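Local coordinates for protein 1H-3-hydroxy-4-oxoquinoline 2,4-dioxygenase (Pseudomonas putida, PDB 3IBT) that cleaves the ring of 3-hydroxy-1H-quinolin-4-one with molecular oxygen and without any cofactor, giving N-formylanthranilate and carbon monoxide, at residues A[120-125]-A[218-223]; A[9-14]-A[53-58]; A[130-135]-A[146-151]. One frame throughout, in Å; residues are numbered along the deposited sequence.

Interaction 1. Residues A[120-125]-A[218-223]; sequences DWLLQP and QDYRQL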
loop_
_atom_site.group_PDB
_atom_site.type_symbol
_atom_site.label_atom_id
_atom_site.label_comp_id
_atom_site.label_asym_id
_atom_site.label_seq_id
_atom_site.Cartn_x
_atom_site.Cartn_y
_atom_site.Cartn_z
ATOM N N ASP A 120 -2.616 0.183 -6.935
ATOM C CA ASP A 120 -1.593 -0.575 -7.601
ATOM C C ASP A 120 -1.197 -1.830 -6.870
ATOM O O ASP A 120 -0.010 -2.098 -6.668
ATOM C CB ASP A 120 -0.365 0.260 -7.952
ATOM C CG ASP A 120 0.042 0.037 -9.409
ATOM O OD1 ASP A 120 -0.138 0.981 -10.208
ATOM O OD2 ASP A 120 0.455 -1.106 -9.788
ATOM N N TRP A 121 -2.228 -2.587 -6.502
ATOM C CA TRP A 121 -2.153 -3.919 -5.939
ATOM C C TRP A 121 -2.426 -4.900 -7.072
ATOM O O TRP A 121 -3.498 -4.825 -7.713
ATOM C CB TRP A 121 -3.329 -4.046 -5.019
ATOM C CG TRP A 121 -3.221 -5.116 -4.032
ATOM C CD1 TRP A 121 -2.113 -5.807 -3.692
ATOM C CD2 TRP A 121 -4.263 -5.577 -3.187
ATOM N NE1 TRP A 121 -2.402 -6.683 -2.709
ATOM C CE2 TRP A 121 -3.715 -6.554 -2.360
ATOM C CE3 TRP A 121 -5.623 -5.256 -3.058
ATOM C CZ2 TRP A 121 -4.463 -7.229 -1.388
ATOM C CZ3 TRP A 121 -6.382 -5.917 -2.076
ATOM C CH2 TRP A 121 -5.788 -6.892 -1.250
ATOM N N LEU A 122 -1.484 -5.822 -7.304
ATOM C CA LEU A 122 -1.580 -6.778 -8.396
ATOM C C LEU A 122 -2.641 -7.830 -8.093
ATOM O O LEU A 122 -2.445 -8.741 -7.276
ATOM C CB LEU A 122 -0.206 -7.400 -8.663
ATOM C CG LEU A 122 -0.048 -8.474 -9.736
ATOM C CD1 LEU A 122 -0.187 -7.936 -11.162
ATOM C CD2 LEU A 122 1.291 -9.152 -9.530
ATOM N N LEU A 123 -3.779 -7.684 -8.760
ATOM C CA LEU A 123 -4.951 -8.434 -8.368
ATOM C C LEU A 123 -4.828 -9.925 -8.659
ATOM O O LEU A 123 -5.564 -10.747 -8.072
ATOM C CB LEU A 123 -6.189 -7.867 -9.023
ATOM C CG LEU A 123 -6.460 -6.449 -8.583
ATOM C CD1 LEU A 123 -7.603 -5.916 -9.409
ATOM C CD2 LEU A 123 -6.770 -6.306 -7.107
ATOM N N GLN A 124 -3.864 -10.298 -9.499
ATOM C CA GLN A 124 -3.747 -11.670 -9.869
ATOM C C GLN A 124 -2.274 -11.995 -10.133
ATOM O O GLN A 124 -1.635 -11.322 -10.946
ATOM C CB GLN A 124 -4.578 -11.809 -11.111
ATOM C CG GLN A 124 -5.022 -13.188 -11.360
ATOM C CD GLN A 124 -6.476 -13.218 -11.779
ATOM O OE1 GLN A 124 -7.371 -13.042 -10.921
ATOM N NE2 GLN A 124 -6.734 -13.451 -13.092
ATOM N N PRO A 125 -1.714 -13.035 -9.470
ATOM C CA PRO A 125 -0.276 -13.274 -9.644
ATOM C C PRO A 125 -0.035 -13.868 -11.006
ATOM O O PRO A 125 -0.993 -14.315 -11.621
ATOM C CB PRO A 125 0.055 -14.318 -8.555
ATOM C CG PRO A 125 -1.212 -15.026 -8.284
ATOM C CD PRO A 125 -2.337 -14.057 -8.598
ATOM N N GLN A 218 -3.701 -4.641 -21.309
ATOM C CA GLN A 218 -5.103 -4.474 -21.664
ATOM C C GLN A 218 -5.973 -5.603 -21.100
ATOM O O GLN A 218 -7.044 -5.322 -20.572
ATOM C CB GLN A 218 -5.334 -4.236 -23.151
ATOM C CG GLN A 218 -6.819 -4.022 -23.517
ATOM C CD GLN A 218 -7.549 -2.861 -22.740
ATOM O OE1 GLN A 218 -6.916 -1.957 -22.162
ATOM N NE2 GLN A 218 -8.891 -2.889 -22.763
ATOM N N ASP A 219 -5.508 -6.851 -21.135
ATOM C CA ASP A 219 -6.270 -7.940 -20.505
ATOM C C ASP A 219 -6.684 -7.612 -19.060
ATOM O O ASP A 219 -7.873 -7.811 -18.687
ATOM C CB ASP A 219 -5.499 -9.254 -20.507
ATOM C CG ASP A 219 -5.383 -9.891 -21.899
ATOM O OD1 ASP A 219 -6.156 -9.528 -22.852
ATOM O OD2 ASP A 219 -4.491 -10.786 -22.018
ATOM N N TYR A 220 -5.692 -7.130 -18.278
ATOM C CA TYR A 220 -5.808 -6.808 -16.864
ATOM C C TYR A 220 -6.786 -5.681 -16.632
ATOM O O TYR A 220 -7.594 -5.737 -15.714
ATOM C CB TYR A 220 -4.433 -6.381 -16.318
ATOM C CG TYR A 220 -4.312 -6.257 -14.798
ATOM C CD1 TYR A 220 -4.053 -7.388 -14.006
ATOM C CD2 TYR A 220 -4.408 -5.010 -14.156
ATOM C CE1 TYR A 220 -3.905 -7.301 -12.609
ATOM C CE2 TYR A 220 -4.267 -4.903 -12.729
ATOM C CZ TYR A 220 -4.017 -6.060 -11.982
ATOM O OH TYR A 220 -3.899 -6.005 -10.619
ATOM N N ARG A 221 -6.691 -4.634 -17.441
ATOM C CA ARG A 221 -7.633 -3.547 -17.327
ATOM C C ARG A 221 -9.036 -4.108 -17.557
ATOM O O ARG A 221 -9.953 -3.771 -16.841
ATOM C CB ARG A 221 -7.294 -2.450 -18.333
ATOM C CG ARG A 221 -5.896 -1.842 -18.147
ATOM C CD ARG A 221 -5.609 -0.833 -19.242
ATOM N NE ARG A 221 -4.223 -0.399 -19.225
ATOM C CZ ARG A 221 -3.301 -0.824 -20.091
ATOM N NH1 ARG A 221 -3.641 -1.689 -21.048
ATOM N NH2 ARG A 221 -2.036 -0.391 -20.023
ATOM N N GLN A 222 -9.181 -4.999 -18.539
ATOM C CA GLN A 222 -10.449 -5.631 -18.844
ATOM C C GLN A 222 -10.936 -6.564 -17.716
ATOM O O GLN A 222 -12.140 -6.649 -17.417
ATOM C CB GLN A 222 -10.281 -6.421 -20.122
ATOM C CG GLN A 222 -11.546 -6.834 -20.782
ATOM C CD GLN A 222 -12.553 -5.725 -20.874
ATOM O OE1 GLN A 222 -13.643 -5.856 -20.348
ATOM N NE2 GLN A 222 -12.211 -4.636 -21.560
ATOM N N LEU A 223 -10.012 -7.284 -17.107
ATOM C CA LEU A 223 -10.347 -8.143 -15.983
ATOM C C LEU A 223 -11.039 -7.351 -14.868
ATOM O O LEU A 223 -11.892 -7.890 -14.177
ATOM C CB LEU A 223 -9.083 -8.791 -15.412
ATOM C CG LEU A 223 -9.280 -9.633 -14.149
ATOM C CD1 LEU A 223 -9.527 -11.090 -14.535
ATOM C CD2 LEU A 223 -8.147 -9.501 -13.069
#

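Interaction 2. Residues A[9-14]-A[53-58]; sequences TLMTYS and PDWRGH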
loop_
_atom_site.group_PDB
_atom_site.type_symbol
_atom_site.label_atom_id
_atom_site.label_comp_id
_atom_site.label_asym_id
_atom_site.label_seq_id
_atom_site.Cartn_x
_atom_site.Cartn_y
_atom_site.Cartn_z
ATOM N N THR A 9 7.009 -2.347 18.786
ATOM C CA THR A 9 7.970 -1.272 18.504
ATOM C C THR A 9 7.365 0.089 18.202
ATOM O O THR A 9 6.262 0.452 18.674
ATOM C CB THR A 9 8.912 -1.618 17.306
ATOM O OG1 THR A 9 8.094 -1.992 16.132
ATOM C CG2 THR A 9 9.976 -2.732 17.738
ATOM N N LEU A 10 8.142 0.841 17.407
ATOM C CA LEU A 10 7.733 2.144 16.994
ATOM C C LEU A 10 7.470 2.223 15.487
ATOM O O LEU A 10 7.822 1.320 14.713
ATOM C CB LEU A 10 8.789 3.160 17.396
ATOM C CG LEU A 10 8.432 4.587 16.977
ATOM C CD1 LEU A 10 8.295 5.465 18.178
ATOM C CD2 LEU A 10 9.484 5.117 16.028
HETATM N N MSE A 11 6.818 3.322 15.107
HETATM C CA MSE A 11 6.779 3.811 13.742
HETATM C C MSE A 11 6.671 5.342 13.823
HETATM O O MSE A 11 5.733 5.904 14.498
HETATM C CB MSE A 11 5.563 3.233 13.025
HETATM C CG MSE A 11 4.462 2.823 14.009
HETATM SE SE MSE A 11 3.126 1.560 13.271
HETATM C CE MSE A 11 4.245 0.212 12.255
ATOM N N THR A 12 7.655 6.003 13.146
ATOM C CA THR A 12 7.555 7.443 12.958
ATOM C C THR A 12 6.372 7.727 12.017
ATOM O O THR A 12 6.104 6.947 11.087
ATOM C CB THR A 12 8.874 8.056 12.412
ATOM O OG1 THR A 12 9.541 7.107 11.527
ATOM C CG2 THR A 12 9.849 8.481 13.604
ATOM N N TYR A 13 5.623 8.799 12.262
ATOM C CA TYR A 13 4.507 9.117 11.371
ATOM C C TYR A 13 4.354 10.608 11.158
ATOM O O TYR A 13 4.614 11.401 12.065
ATOM C CB TYR A 13 3.195 8.480 11.862
ATOM C CG TYR A 13 2.491 9.221 12.983
ATOM C CD1 TYR A 13 1.548 10.211 12.704
ATOM C CD2 TYR A 13 2.752 8.930 14.327
ATOM C CE1 TYR A 13 0.887 10.911 13.733
ATOM C CE2 TYR A 13 2.087 9.632 15.367
ATOM C CZ TYR A 13 1.164 10.618 15.049
ATOM O OH TYR A 13 0.507 11.302 16.020
ATOM N N SER A 14 3.936 10.994 9.949
ATOM C CA SER A 14 3.694 12.416 9.627
ATOM C C SER A 14 2.216 12.733 9.716
ATOM O O SER A 14 1.355 11.855 9.492
ATOM C CB SER A 14 4.223 12.810 8.237
ATOM O OG SER A 14 3.380 12.311 7.195
ATOM N N PRO A 53 1.944 6.922 8.139
ATOM C CA PRO A 53 2.867 6.106 8.974
ATOM C C PRO A 53 4.028 5.345 8.281
ATOM O O PRO A 53 4.056 5.183 7.073
ATOM C CB PRO A 53 1.937 5.126 9.707
ATOM C CG PRO A 53 0.585 5.252 9.068
ATOM C CD PRO A 53 0.631 6.274 7.962
ATOM N N ASP A 54 5.002 4.928 9.084
ATOM C CA ASP A 54 6.151 4.156 8.597
ATOM C C ASP A 54 6.161 2.804 9.285
ATOM O O ASP A 54 6.461 2.691 10.488
ATOM C CB ASP A 54 7.486 4.867 8.869
ATOM C CG ASP A 54 7.440 6.347 8.558
ATOM O OD1 ASP A 54 6.555 6.735 7.733
ATOM O OD2 ASP A 54 8.285 7.106 9.120
ATOM N N TRP A 55 5.843 1.790 8.497
ATOM C CA TRP A 55 5.815 0.417 8.941
ATOM C C TRP A 55 6.988 0.031 9.860
ATOM O O TRP A 55 8.095 0.572 9.721
ATOM C CB TRP A 55 5.831 -0.438 7.687
ATOM C CG TRP A 55 4.570 -0.398 6.907
ATOM C CD1 TRP A 55 4.437 -0.298 5.541
ATOM C CD2 TRP A 55 3.250 -0.514 7.431
ATOM N NE1 TRP A 55 3.100 -0.335 5.189
ATOM C CE2 TRP A 55 2.355 -0.472 6.334
ATOM C CE3 TRP A 55 2.732 -0.653 8.725
ATOM C CZ2 TRP A 55 0.977 -0.544 6.497
ATOM C CZ3 TRP A 55 1.359 -0.725 8.883
ATOM C CH2 TRP A 55 0.496 -0.670 7.775
ATOM N N ARG A 56 6.742 -0.896 10.789
ATOM C CA ARG A 56 7.839 -1.562 11.498
ATOM C C ARG A 56 9.130 -1.611 10.677
ATOM O O ARG A 56 9.122 -2.076 9.545
ATOM C CB ARG A 56 7.457 -3.004 11.843
ATOM C CG ARG A 56 7.143 -3.226 13.287
ATOM C CD ARG A 56 6.898 -4.734 13.617
ATOM N NE ARG A 56 5.791 -4.754 14.645
ATOM C CZ ARG A 56 6.022 -4.640 16.027
ATOM N NH1 ARG A 56 7.348 -4.521 16.587
ATOM N NH2 ARG A 56 4.902 -4.646 16.843
ATOM N N GLY A 57 10.238 -1.137 11.224
ATOM C CA GLY A 57 11.524 -1.303 10.552
ATOM C C GLY A 57 11.769 -0.316 9.439
ATOM O O GLY A 57 12.874 -0.252 8.875
ATOM N N HIS A 58 10.727 0.455 9.133
ATOM C CA HIS A 58 10.766 1.427 8.063
ATOM C C HIS A 58 10.979 2.871 8.516
ATOM O O HIS A 58 11.101 3.782 7.688
ATOM C CB HIS A 58 9.504 1.303 7.237
ATOM C CG HIS A 58 9.483 0.059 6.423
ATOM N ND1 HIS A 58 8.887 -1.101 6.861
ATOM C CD2 HIS A 58 10.051 -0.235 5.228
ATOM C CE1 HIS A 58 9.046 -2.047 5.949
ATOM N NE2 HIS A 58 9.747 -1.545 4.947
#

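Interaction 3. Residues A[130-135]-A[146-151]; sequences WQQLAE and RQSFFD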
loop_
_atom_site.group_PDB
_atom_site.type_symbol
_atom_site.label_atom_id
_atom_site.label_comp_id
_atom_site.label_asym_id
_atom_site.label_seq_id
_atom_site.Cartn_x
_atom_site.Cartn_y
_atom_site.Cartn_z
ATOM N N TRP A 130 5.888 -14.596 -9.418
ATOM C CA TRP A 130 6.358 -15.655 -8.554
ATOM C C TRP A 130 7.856 -15.827 -8.601
ATOM O O TRP A 130 8.467 -16.169 -7.601
ATOM C CB TRP A 130 5.753 -16.965 -8.998
ATOM C CG TRP A 130 4.334 -17.021 -8.749
ATOM C CD1 TRP A 130 3.333 -17.028 -9.662
ATOM C CD2 TRP A 130 3.727 -17.073 -7.482
ATOM N NE1 TRP A 130 2.122 -17.096 -9.032
ATOM C CE2 TRP A 130 2.340 -17.125 -7.687
ATOM C CE3 TRP A 130 4.224 -17.098 -6.178
ATOM C CZ2 TRP A 130 1.444 -17.198 -6.643
ATOM C CZ3 TRP A 130 3.334 -17.163 -5.144
ATOM C CH2 TRP A 130 1.958 -17.222 -5.374
ATOM N N GLN A 131 8.441 -15.632 -9.775
ATOM C CA GLN A 131 9.880 -15.720 -9.883
ATOM C C GLN A 131 10.572 -14.625 -9.103
ATOM O O GLN A 131 11.488 -14.884 -8.339
ATOM C CB GLN A 131 10.332 -15.675 -11.332
ATOM C CG GLN A 131 11.764 -16.189 -11.519
ATOM C CD GLN A 131 12.097 -16.458 -12.966
ATOM O OE1 GLN A 131 11.636 -15.737 -13.865
ATOM N NE2 GLN A 131 12.893 -17.509 -13.213
ATOM N N GLN A 132 10.125 -13.396 -9.309
ATOM C CA GLN A 132 10.767 -12.232 -8.716
ATOM C C GLN A 132 10.639 -12.267 -7.204
ATOM O O GLN A 132 11.500 -11.738 -6.485
ATOM C CB GLN A 132 10.152 -10.946 -9.239
ATOM C CG GLN A 132 9.955 -10.871 -10.742
ATOM C CD GLN A 132 9.428 -9.507 -11.148
ATOM O OE1 GLN A 132 8.235 -9.337 -11.403
ATOM N NE2 GLN A 132 10.311 -8.509 -11.150
ATOM N N LEU A 133 9.572 -12.897 -6.725
ATOM C CA LEU A 133 9.454 -13.131 -5.308
ATOM C C LEU A 133 10.517 -14.127 -4.827
ATOM O O LEU A 133 11.020 -14.042 -3.683
ATOM C CB LEU A 133 8.053 -13.577 -4.953
ATOM C CG LEU A 133 7.028 -12.476 -5.187
ATOM C CD1 LEU A 133 5.684 -13.046 -4.876
ATOM C CD2 LEU A 133 7.284 -11.223 -4.347
ATOM N N ALA A 134 10.903 -15.056 -5.692
ATOM C CA ALA A 134 11.974 -15.980 -5.326
ATOM C C ALA A 134 13.335 -15.298 -5.477
ATOM O O ALA A 134 14.120 -15.297 -4.539
ATOM C CB ALA A 134 11.892 -17.244 -6.140
ATOM N N GLU A 135 13.614 -14.698 -6.636
ATOM C CA GLU A 135 14.862 -13.940 -6.818
ATOM C C GLU A 135 15.065 -13.069 -5.593
ATOM O O GLU A 135 16.097 -13.134 -4.929
ATOM C CB GLU A 135 14.792 -13.071 -8.071
ATOM C CG GLU A 135 15.398 -13.713 -9.308
ATOM C CD GLU A 135 14.569 -13.456 -10.580
ATOM O OE1 GLU A 135 13.945 -12.368 -10.704
ATOM O OE2 GLU A 135 14.526 -14.352 -11.460
ATOM N N ARG A 146 15.531 -7.536 -6.294
ATOM C CA ARG A 146 15.075 -6.168 -6.099
ATOM C C ARG A 146 15.080 -5.448 -7.440
ATOM O O ARG A 146 14.099 -4.828 -7.794
ATOM C CB ARG A 146 15.962 -5.401 -5.107
ATOM C CG ARG A 146 16.346 -3.991 -5.621
ATOM C CD ARG A 146 17.457 -3.367 -4.846
ATOM N NE ARG A 146 17.063 -3.293 -3.444
ATOM C CZ ARG A 146 17.916 -3.147 -2.431
ATOM N NH1 ARG A 146 19.235 -3.027 -2.648
ATOM N NH2 ARG A 146 17.440 -3.106 -1.195
ATOM N N GLN A 147 16.189 -5.539 -8.178
ATOM C CA GLN A 147 16.385 -4.715 -9.360
ATOM C C GLN A 147 15.384 -5.113 -10.414
ATOM O O GLN A 147 14.906 -4.275 -11.158
ATOM C CB GLN A 147 17.794 -4.871 -9.911
ATOM C CG GLN A 147 18.143 -3.831 -10.942
ATOM C CD GLN A 147 18.208 -2.475 -10.329
ATOM O OE1 GLN A 147 18.999 -2.245 -9.430
ATOM N NE2 GLN A 147 17.365 -1.560 -10.797
ATOM N N SER A 148 15.061 -6.397 -10.455
ATOM C CA SER A 148 14.135 -6.910 -11.432
ATOM C C SER A 148 12.796 -6.153 -11.444
ATOM O O SER A 148 12.360 -5.684 -12.498
ATOM C CB SER A 148 13.877 -8.365 -11.169
ATOM O OG SER A 148 12.788 -8.745 -11.990
ATOM N N PHE A 149 12.170 -6.059 -10.267
ATOM C CA PHE A 149 11.000 -5.224 -10.021
ATOM C C PHE A 149 11.195 -3.775 -10.487
ATOM O O PHE A 149 10.363 -3.243 -11.239
ATOM C CB PHE A 149 10.621 -5.226 -8.528
ATOM C CG PHE A 149 9.792 -6.417 -8.103
ATOM C CD1 PHE A 149 10.318 -7.369 -7.226
ATOM C CD2 PHE A 149 8.496 -6.590 -8.585
ATOM C CE1 PHE A 149 9.576 -8.468 -6.842
ATOM C CE2 PHE A 149 7.737 -7.703 -8.208
ATOM C CZ PHE A 149 8.263 -8.628 -7.338
ATOM N N PHE A 150 12.281 -3.135 -10.044
ATOM C CA PHE A 150 12.529 -1.742 -10.414
ATOM C C PHE A 150 12.421 -1.526 -11.906
ATOM O O PHE A 150 11.686 -0.652 -12.343
ATOM C CB PHE A 150 13.907 -1.285 -9.983
ATOM C CG PHE A 150 14.088 -1.137 -8.485
ATOM C CD1 PHE A 150 13.019 -1.248 -7.600
ATOM C CD2 PHE A 150 15.348 -0.840 -7.961
ATOM C CE1 PHE A 150 13.218 -1.086 -6.211
ATOM C CE2 PHE A 150 15.543 -0.673 -6.595
ATOM C CZ PHE A 150 14.475 -0.796 -5.722
ATOM N N ASP A 151 13.152 -2.321 -12.686
ATOM C CA ASP A 151 13.166 -2.172 -14.137
ATOM C C ASP A 151 11.719 -2.186 -14.630
ATOM O O ASP A 151 11.325 -1.402 -15.511
ATOM C CB ASP A 151 13.974 -3.299 -14.797
ATOM C CG ASP A 151 15.503 -3.163 -14.576
ATOM O OD1 ASP A 151 16.141 -2.319 -15.249
ATOM O OD2 ASP A 151 16.085 -3.922 -13.753
HETATM O O HOH W 1 13.280 -11.900 -13.052
#

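Interaction 1. Residues A[120-125]-A[218-223]
Leu-123 and Tyr-220 bring the two backbones nearest, with their CA atoms 8.7 Å apart. Residues 120-125 form an irregular loop after strand 115-119. Residues 218-223 are the start of helix 218-230. The Tyr-220 side chain spans most of the gap. Its CG is anti to the backbone N (chi1 -169°), and the hydroxyl ends among the loop peptides. Leu-123 N donates to Tyr-220 OH at 2.5 Å. This bond is nearly straight (175°) and lies at the ring edge, in the ring plane. Trp-121 O is 3.2 Å from Tyr-220 OH.

Leucines pack beside this polar link. The Leu-123 side chain crosses the tyrosine at about a right angle, with its CB 4.1 Å from Tyr-220 CZ. Leu-122 comes at a slant, its CD1 4.0 Å from Tyr-220 CE1. Further along the helix, Leu-223 meets the amide of Gln-124, CD1 to NE2 3.9 Å. Pro-215 packs on both Leu-122 and Tyr-220.

Asp-120 begins the loop. Its OD1 accepts from the backbone N of Ser-213 and of Gln-214, and its OD2 makes a weak hydrogen bond to His-244 ND1. By similarity, Asp-120 raises the basicity of the active-site His-244. This is consistent with the acid-bearing loop of an alpha/beta-hydrolase fold, here placed after the sixth strand of the sheet.

Interaction 2. Residues A[9-14]-A[53-58]
Thr-12 and Asp-54 meet through their side-chain oxygens, crossing at a slant. Thr-12 OG1 sits between its backbone N and carbonyl carbon and donates to Asp-54 OD2 at 2.7 Å. The hydroxyl comes from the anti side of that oxygen, 22° out of the carboxylate plane. Asp-54 CG is anti to the carbonyl carbon, beside the backbone N (chi1 -44°), and from there OD2 meets the Thr-12 hydroxyl. A weak second link joins the same residues, Asp-54 N to Thr-12 O at 3.1 Å. An alanine in place of Asp-54 would probably leave the Thr-12 hydroxyl without this acceptor and free to turn. The other carboxylate oxygen, OD1, lies close to Asp-33 OD1, so one of these two acids may hold a proton.

Met-11, a selenomethionine, comes to the indole of Trp-55 at its edge, near the ring plane, with CE 3.9 Å from Trp-55 CE3. The indole NE1 donates elsewhere, to Ser-28 O. Thr-9 places OG1 over one face of the Arg-56 guanidinium. Thr-9 OG1 lies 2.7 Å from Arg-56 NH1, but the angle is too poor for a hydrogen bond. Arg-56 NH2 instead forms a salt bridge with Asp-76 of helix 70-83.

Tyr-13 and Pro-53 are an antiparallel non-hydrogen-bonded pair, CA to CA 4.2 Å. Their side chains lie on the same face of the sheet, and CB of Tyr-13 is 4.2 Å from CB of Pro-53. After this pair the second segment leaves the sheet and makes a type II turn from Trp-55 to His-58, whose NE2 is hydrogen-bonded to Cys-31 N. An antiparallel second strand beside the fourth is characteristic of the alpha/beta-hydrolase sheet, with strand order 1-2-4-3-5-6-7-8.

Interaction 3. Residues A[130-135]-A[146-151]
Gln-132 lies over one face of the Phe-149 ring. The amide and ring planes are 23° apart, so the two flat groups stack, and the end of the amide sits over the face, displaced toward the rim. Gln-132 CB also touches the ring, 3.5 Å from Phe-149 CE1. The Gln-132 CG is anti to the carbonyl carbon (chi1 -47°), and beyond it the chain is extended across to the other helix. There the end of the amide approaches Ser-148. The atom modelled as NE2 is 2.6 Å from Ser-148 OG. Which end of this amide is nitrogen and which is oxygen remains doubtful.

Leu-133 adds an apolar touch at the ring edge, near its plane, with CD2 4.1 Å from Phe-149 CZ. Glu-135 reaches Ser-148 through water 1. The water donates to Glu-135 OE1 at 2.5 Å and has a weak bond with Ser-148 OG at 3.4 Å.

The helices set these groups facing each other. The short segments 130-135 and 146-151 run with their directions 140° apart, and their axes come within 9.1 Å. Gln-132 and Ser-148 have the closest CA atoms, 6.9 Å apart. Phe-149 also packs on Trp-178 of helix 175-192. Its ring meets that of Trp-153, a substrate-binding residue by similarity. Both helices belong to the helical cap inserted after the sixth strand of the alpha/beta-hydrolase core.

The chemistry is mixed. A buried amide lies flat on one aromatic face, with its polar end directed to Ser-148. At the more open margin, water 1 sits between Glu-135 and Ser-148. The stack probably limits how the amide can turn.

Overall arrangement
Interactions 1 and 3 touch, although their centres are about 18 Å apart: Pro-125 CB packs on Trp-130 NE1 at 3.5 Å. Interaction 3 is nested in the chain between the segments of interaction 1, and the loop 120-125 leads into helix 127-135 of the cap. Interaction 2 lies on the other side of the chain's centre from interaction 1, with centres about 30 Å apart and nearest atoms about 12 Å apart. Each has a side chain near the probable active site. The Leu-122 and Phe-149 side chains are about 6 and 7 Å from that of His-244. The Trp-55 side chain is about 6 Å from that of Trp-30, a substrate-binding residue by similarity.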